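Local coordinates for superoxide dismutase (Acidilobus saccharovorans, PDB 4FFK), which catalyses the dismutation of superoxide to dioxygen and hydrogen peroxide at a mononuclear iron centre, at residues Leu175-Val179 with Tyr195-Trp199; Ile145-Val151 with Asn170-Leu174. One frame throughout, in Å; residues are numbered along the deposited sequence.

Contact 1: Leu175-Val179 with Tyr195-Trp199; sequences LAVDV and YVDSW. With FE (Fe (III) ion), chain B.
A short helix packs here, by two aromatic side chains, on the edge strand that carries an iron ligand, inside the C-terminal domain of the Fe/Mn superoxide dismutase fold. Leu175-Asp178 has ordinary beta backbone angles, Val179 (phi/psi -122/26) leaves the strand, and Tyr195-Trp199 is the last part of helix 192-199, with Trp199 N bonded to Tyr195 O at 2.8 Å. The segment axes approach to 10.0 Å at 146°, closer to antiparallel than to perpendicular, and the nearest CA atoms are those of Val177 and Val196, 7.6 Å apart. Tyr195 and Trp199, one turn apart and both with chi1 t, reach down to the strand. Val177 (chi1 p) points at the helix: its CB sits 3.5 Å from the centroid of the Trp199 six-membered ring, 11° off the normal, a CH-pi contact, while its CG2 lies 4.0 Å from Tyr195 CE2. Leu175 CD1 meets Trp199 CZ2 at 3.5 Å, and Val179 CG1 meets Val196 CG2 at 3.9 Å. Two polar links span the interface: Tyr195 OH donates to Asp178 O (2.6 Å), and water 1 donates to Ala176 O (2.9 Å) while accepting from Trp199 NE1 (2.8 Å). Asp178 binds iron through OD2 (1.9 Å), its OD1 accepting from Phe180 N; His43, His92, His182 and water 2 (O to FE 2.0 Å) complete the five-ligand site. Tyr195 OH also hydrogen-bonds Tyr95 OH. Because it donates to the carbonyl of Asp178, the helix is tied to the backbone of a metal ligand.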
loop_
_atom_site.group_PDB
_atom_site.type_symbol
_atom_site.label_atom_id
_atom_site.label_comp_id
_atom_site.label_asym_id
_atom_site.label_seq_id
_atom_site.Cartn_x
_atom_site.Cartn_y
_atom_site.Cartn_z
ATOM N N LEU A 175 -18.979 -1.287 -12.652
ATOM C CA LEU A 175 -18.338 -0.895 -13.883
ATOM C C LEU A 175 -16.921 -0.569 -13.489
ATOM O O LEU A 175 -16.704 0.020 -12.455
ATOM C CB LEU A 175 -19.014 0.388 -14.393
ATOM C CG LEU A 175 -18.291 1.143 -15.501
ATOM C CD1 LEU A 175 -18.204 0.280 -16.793
ATOM C CD2 LEU A 175 -19.046 2.441 -15.705
ATOM N N ALA A 176 -15.966 -0.975 -14.291
ATOM C CA ALA A 176 -14.582 -0.791 -13.901
ATOM C C ALA A 176 -13.815 -0.478 -15.139
ATOM O O ALA A 176 -14.053 -1.075 -16.199
ATOM C CB ALA A 176 -14.069 -2.077 -13.218
ATOM N N VAL A 177 -12.875 0.435 -15.024
ATOM C CA VAL A 177 -11.950 0.664 -16.120
ATOM C C VAL A 177 -10.545 0.395 -15.558
ATOM O O VAL A 177 -10.185 0.903 -14.520
ATOM C CB VAL A 177 -12.062 2.091 -16.700
ATOM C CG1 VAL A 177 -11.943 3.166 -15.623
ATOM C CG2 VAL A 177 -11.039 2.300 -17.800
ATOM N N ASP A 178 -9.820 -0.433 -16.256
ATOM C CA ASP A 178 -8.410 -0.712 -15.952
ATOM C C ASP A 178 -7.536 0.395 -16.434
ATOM O O ASP A 178 -7.565 0.796 -17.630
ATOM C CB ASP A 178 -8.086 -1.968 -16.733
ATOM C CG ASP A 178 -6.781 -2.580 -16.383
ATOM O OD1 ASP A 178 -6.088 -2.126 -15.495
ATOM O OD2 ASP A 178 -6.521 -3.612 -16.998
ATOM N N VAL A 179 -6.714 0.918 -15.526
ATOM C CA VAL A 179 -5.664 1.851 -15.917
ATOM C C VAL A 179 -4.263 1.401 -15.530
ATOM O O VAL A 179 -3.330 2.203 -15.433
ATOM C CB VAL A 179 -5.921 3.263 -15.412
ATOM C CG1 VAL A 179 -7.165 3.809 -16.028
ATOM C CG2 VAL A 179 -6.112 3.266 -13.827
ATOM N N TYR A 195 -7.103 7.248 -23.586
ATOM C CA TYR A 195 -7.757 5.956 -23.397
ATOM C C TYR A 195 -9.051 5.961 -22.587
ATOM O O TYR A 195 -10.089 5.417 -23.024
ATOM C CB TYR A 195 -6.724 4.990 -22.813
ATOM C CG TYR A 195 -7.285 3.821 -22.086
ATOM C CD1 TYR A 195 -7.845 2.734 -22.763
ATOM C CD2 TYR A 195 -7.214 3.783 -20.687
ATOM C CE1 TYR A 195 -8.313 1.646 -22.082
ATOM C CE2 TYR A 195 -7.732 2.706 -19.999
ATOM C CZ TYR A 195 -8.257 1.658 -20.661
ATOM O OH TYR A 195 -8.720 0.598 -19.932
ATOM N N VAL A 196 -9.013 6.566 -21.407
ATOM C CA VAL A 196 -10.198 6.568 -20.560
ATOM C C VAL A 196 -11.355 7.298 -21.304
ATOM O O VAL A 196 -12.490 6.843 -21.324
ATOM C CB VAL A 196 -9.854 7.285 -19.265
ATOM C CG1 VAL A 196 -11.121 7.506 -18.474
ATOM C CG2 VAL A 196 -8.816 6.363 -18.483
ATOM N N ASP A 197 -10.998 8.407 -21.926
ATOM C CA ASP A 197 -11.985 9.212 -22.699
ATOM C C ASP A 197 -12.667 8.372 -23.751
ATOM O O ASP A 197 -13.895 8.427 -23.879
ATOM C CB ASP A 197 -11.284 10.407 -23.356
ATOM C CG ASP A 197 -10.970 11.499 -22.386
ATOM O OD1 ASP A 197 -11.427 11.444 -21.221
ATOM O OD2 ASP A 197 -10.270 12.458 -22.786
ATOM N N SER A 198 -11.911 7.551 -24.485
ATOM C CA SER A 198 -12.498 6.724 -25.537
ATOM C C SER A 198 -13.202 5.502 -24.993
ATOM O O SER A 198 -14.152 4.997 -25.568
ATOM C CB SER A 198 -11.448 6.252 -26.561
ATOM O OG SER A 198 -10.461 7.221 -26.808
ATOM N N TRP A 199 -12.714 5.014 -23.852
ATOM C CA TRP A 199 -13.287 3.825 -23.270
ATOM C C TRP A 199 -14.773 3.995 -23.011
ATOM O O TRP A 199 -15.532 3.050 -23.139
ATOM C CB TRP A 199 -12.489 3.484 -21.985
ATOM C CG TRP A 199 -13.185 2.491 -21.085
ATOM C CD1 TRP A 199 -13.130 1.109 -21.153
ATOM C CD2 TRP A 199 -13.981 2.806 -19.959
ATOM N NE1 TRP A 199 -13.899 0.578 -20.147
ATOM C CE2 TRP A 199 -14.414 1.592 -19.394
ATOM C CE3 TRP A 199 -14.399 4.009 -19.373
ATOM C CZ2 TRP A 199 -15.260 1.530 -18.241
ATOM C CZ3 TRP A 199 -15.250 3.950 -18.261
ATOM C CH2 TRP A 199 -15.658 2.702 -17.694
HETATM FE FE FE B . -5.375 -5.147 -16.828
HETATM O O HOH W 1 -14.688 -1.793 -18.902
HETATM O O HOH W 2 -4.872 -4.594 -14.918
#

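Contact 2: Ile145-Val151 with Asn170-Leu174; sequences ILAYDPV and NLIPL
Backbone pairing comes first, in the three-stranded antiparallel sheet of the C-terminal domain: Ile145-Tyr148, on strand 142-148, and the start of strand 172-178 lie at 128°, segment axes 4.2 Å apart, strongly twisted. Tyr148 and Ile172 form the hydrogen-bonded pair (Tyr148 N to Ile172 O 2.6 Å, Ile172 N to Tyr148 O 2.8 Å); Ala147 and Pro173 are the non-hydrogen-bonded pair, CA atoms 4.0 Å apart, where proline costs no cross-strand bond. Leu174 N donates to Leu146 O (2.7 Å), but Leu146 also pairs with Leu175, and Leu174 has a helical backbone (phi/psi -108/-38): a classic beta bulge.

Apolar contacts follow the sheet faces. With Tyr148 chi1 t and Ile172 and Leu174 both chi1 m, chi2 t, Ile172 CD1 meets the edge of the Tyr148 ring at CD2 (4.0 Å) and Pro150 CG (3.9 Å), and Tyr148 CB meets Leu174 CD1 (4.0 Å). On the face of Ala147 and Pro173, Ala147 CB touches Leu171 CB (4.2 Å). Ile145 CG2 lies 3.6 Å from Pro173 CB.

Asp149 OD1 accepts from Val151 N (2.9 Å), an Asx turn. Asp149 also bonds Tyr19 and Tyr86 of the second subunit, and Asn170 ND2 the same Tyr86, placing this end of the sheet at a subunit interface.

Helix 205-216 covers Tyr148, Ile172 and Leu174, helix 111-121 reaches Leu146 and Leu174, and strand 155-161 lines the other edge of strand 142-148.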
loop_
_atom_site.group_PDB
_atom_site.type_symbol
_atom_site.label_atom_id
_atom_site.label_comp_id
_atom_site.label_asym_id
_atom_site.label_seq_id
_atom_site.Cartn_x
_atom_site.Cartn_y
_atom_site.Cartn_z
ATOM N N ILE A 145 -13.690 2.365 -10.385
ATOM C CA ILE A 145 -14.807 1.504 -10.291
ATOM C C ILE A 145 -16.049 2.302 -9.892
ATOM O O ILE A 145 -15.961 3.128 -9.028
ATOM C CB ILE A 145 -14.593 0.421 -9.233
ATOM C CG1 ILE A 145 -13.576 -0.618 -9.704
ATOM C CG2 ILE A 145 -15.922 -0.265 -8.974
ATOM C CD1 ILE A 145 -13.197 -1.587 -8.578
ATOM N N LEU A 146 -17.160 2.061 -10.581
ATOM C CA LEU A 146 -18.445 2.599 -10.157
ATOM C C LEU A 146 -19.045 1.461 -9.372
ATOM O O LEU A 146 -19.153 0.375 -9.896
ATOM C CB LEU A 146 -19.352 2.901 -11.384
ATOM C CG LEU A 146 -20.725 3.434 -10.876
ATOM C CD1 LEU A 146 -20.694 4.652 -9.958
ATOM C CD2 LEU A 146 -21.535 3.735 -12.085
ATOM N N ALA A 147 -19.297 1.672 -8.088
ATOM C CA ALA A 147 -19.782 0.617 -7.242
ATOM C C ALA A 147 -21.111 0.987 -6.611
ATOM O O ALA A 147 -21.456 2.167 -6.448
ATOM C CB ALA A 147 -18.777 0.325 -6.144
ATOM N N TYR A 148 -21.804 -0.058 -6.232
ATOM C CA TYR A 148 -23.030 0.064 -5.462
ATOM C C TYR A 148 -22.679 -0.164 -3.989
ATOM O O TYR A 148 -22.044 -1.183 -3.679
ATOM C CB TYR A 148 -23.998 -1.009 -5.944
ATOM C CG TYR A 148 -25.258 -1.053 -5.075
ATOM C CD1 TYR A 148 -26.176 0.003 -5.105
ATOM C CD2 TYR A 148 -25.519 -2.158 -4.228
ATOM C CE1 TYR A 148 -27.327 -0.025 -4.306
ATOM C CE2 TYR A 148 -26.669 -2.196 -3.440
ATOM C CZ TYR A 148 -27.564 -1.127 -3.497
ATOM O OH TYR A 148 -28.704 -1.127 -2.714
ATOM N N ASP A 149 -23.084 0.749 -3.112
ATOM C CA ASP A 149 -22.864 0.588 -1.684
ATOM C C ASP A 149 -24.117 -0.029 -1.029
ATOM O O ASP A 149 -25.088 0.668 -0.851
ATOM C CB ASP A 149 -22.605 1.920 -1.030
ATOM C CG ASP A 149 -22.569 1.815 0.474
ATOM O OD1 ASP A 149 -22.381 0.654 0.983
ATOM O OD2 ASP A 149 -22.664 2.870 1.114
ATOM N N PRO A 150 -24.088 -1.325 -0.713
ATOM C CA PRO A 150 -25.289 -1.959 -0.102
ATOM C C PRO A 150 -25.749 -1.301 1.185
ATOM O O PRO A 150 -26.933 -1.451 1.560
ATOM C CB PRO A 150 -24.845 -3.395 0.174
ATOM C CG PRO A 150 -23.580 -3.565 -0.608
ATOM C CD PRO A 150 -22.940 -2.236 -0.699
ATOM N N VAL A 151 -24.862 -0.608 1.886
ATOM C CA VAL A 151 -25.222 -0.030 3.157
ATOM C C VAL A 151 -26.201 1.084 2.924
ATOM O O VAL A 151 -27.124 1.282 3.718
ATOM C CB VAL A 151 -23.994 0.570 3.882
ATOM C CG1 VAL A 151 -24.423 1.421 5.051
ATOM C CG2 VAL A 151 -22.998 -0.556 4.305
ATOM N N ASN A 170 -17.378 -5.161 0.534
ATOM C CA ASN A 170 -18.811 -4.876 0.674
ATOM C C ASN A 170 -19.390 -4.060 -0.486
ATOM O O ASN A 170 -20.461 -4.376 -1.032
ATOM C CB ASN A 170 -19.140 -4.208 1.988
ATOM C CG ASN A 170 -20.617 -4.473 2.387
ATOM O OD1 ASN A 170 -21.085 -5.603 2.271
ATOM N ND2 ASN A 170 -21.341 -3.435 2.762
ATOM N N LEU A 171 -18.690 -3.004 -0.852
ATOM C CA LEU A 171 -18.987 -2.299 -2.120
ATOM C C LEU A 171 -19.046 -3.269 -3.264
ATOM O O LEU A 171 -18.198 -4.162 -3.404
ATOM C CB LEU A 171 -17.906 -1.245 -2.381
ATOM C CG LEU A 171 -17.911 -0.213 -1.287
ATOM C CD1 LEU A 171 -16.533 0.446 -1.134
ATOM C CD2 LEU A 171 -19.056 0.770 -1.565
ATOM N N ILE A 172 -20.054 -3.102 -4.129
ATOM C CA ILE A 172 -20.264 -3.986 -5.242
ATOM C C ILE A 172 -19.894 -3.240 -6.526
ATOM O O ILE A 172 -20.527 -2.248 -6.875
ATOM C CB ILE A 172 -21.760 -4.423 -5.311
ATOM C CG1 ILE A 172 -22.169 -5.031 -3.940
ATOM C CG2 ILE A 172 -22.072 -5.273 -6.578
ATOM C CD1 ILE A 172 -23.581 -5.609 -3.895
ATOM N N PRO A 173 -18.840 -3.701 -7.196
ATOM C CA PRO A 173 -18.372 -2.971 -8.383
ATOM C C PRO A 173 -19.385 -3.251 -9.481
ATOM O O PRO A 173 -19.780 -4.386 -9.652
ATOM C CB PRO A 173 -17.046 -3.652 -8.722
ATOM C CG PRO A 173 -17.210 -5.099 -8.097
ATOM C CD PRO A 173 -17.935 -4.782 -6.770
ATOM N N LEU A 174 -19.745 -2.214 -10.209
ATOM C CA LEU A 174 -20.656 -2.374 -11.330
ATOM C C LEU A 174 -19.931 -2.219 -12.639
ATOM O O LEU A 174 -20.253 -2.914 -13.629
ATOM C CB LEU A 174 -21.755 -1.318 -11.274
ATOM C CG LEU A 174 -22.460 -1.281 -9.916
ATOM C CD1 LEU A 174 -23.496 -0.171 -9.825
ATOM C CD2 LEU A 174 -23.055 -2.625 -9.656
#

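How the contacts relate
From the N terminus, strand 142-148 comes first and strand 155-161 returns beside it; contact 2 then closes the loop by bringing the chain back at Asn170-Leu174 to the other edge of strand 142-148, which becomes the middle strand. The third strand continues, past the irregularity at Leu174, into contact 1, which closes the next loop, holding the iron ligand His182, when helix 192-199 folds back on it. The two loops follow in series, neither nested nor crossed, with contact centres about 17 Å apart. They meet where Leu175 O approaches Leu146 N at 2.8 Å, probably a hydrogen bond. Strand 172-178, shared by both, runs from the subunit interface to the iron ligand Asp178.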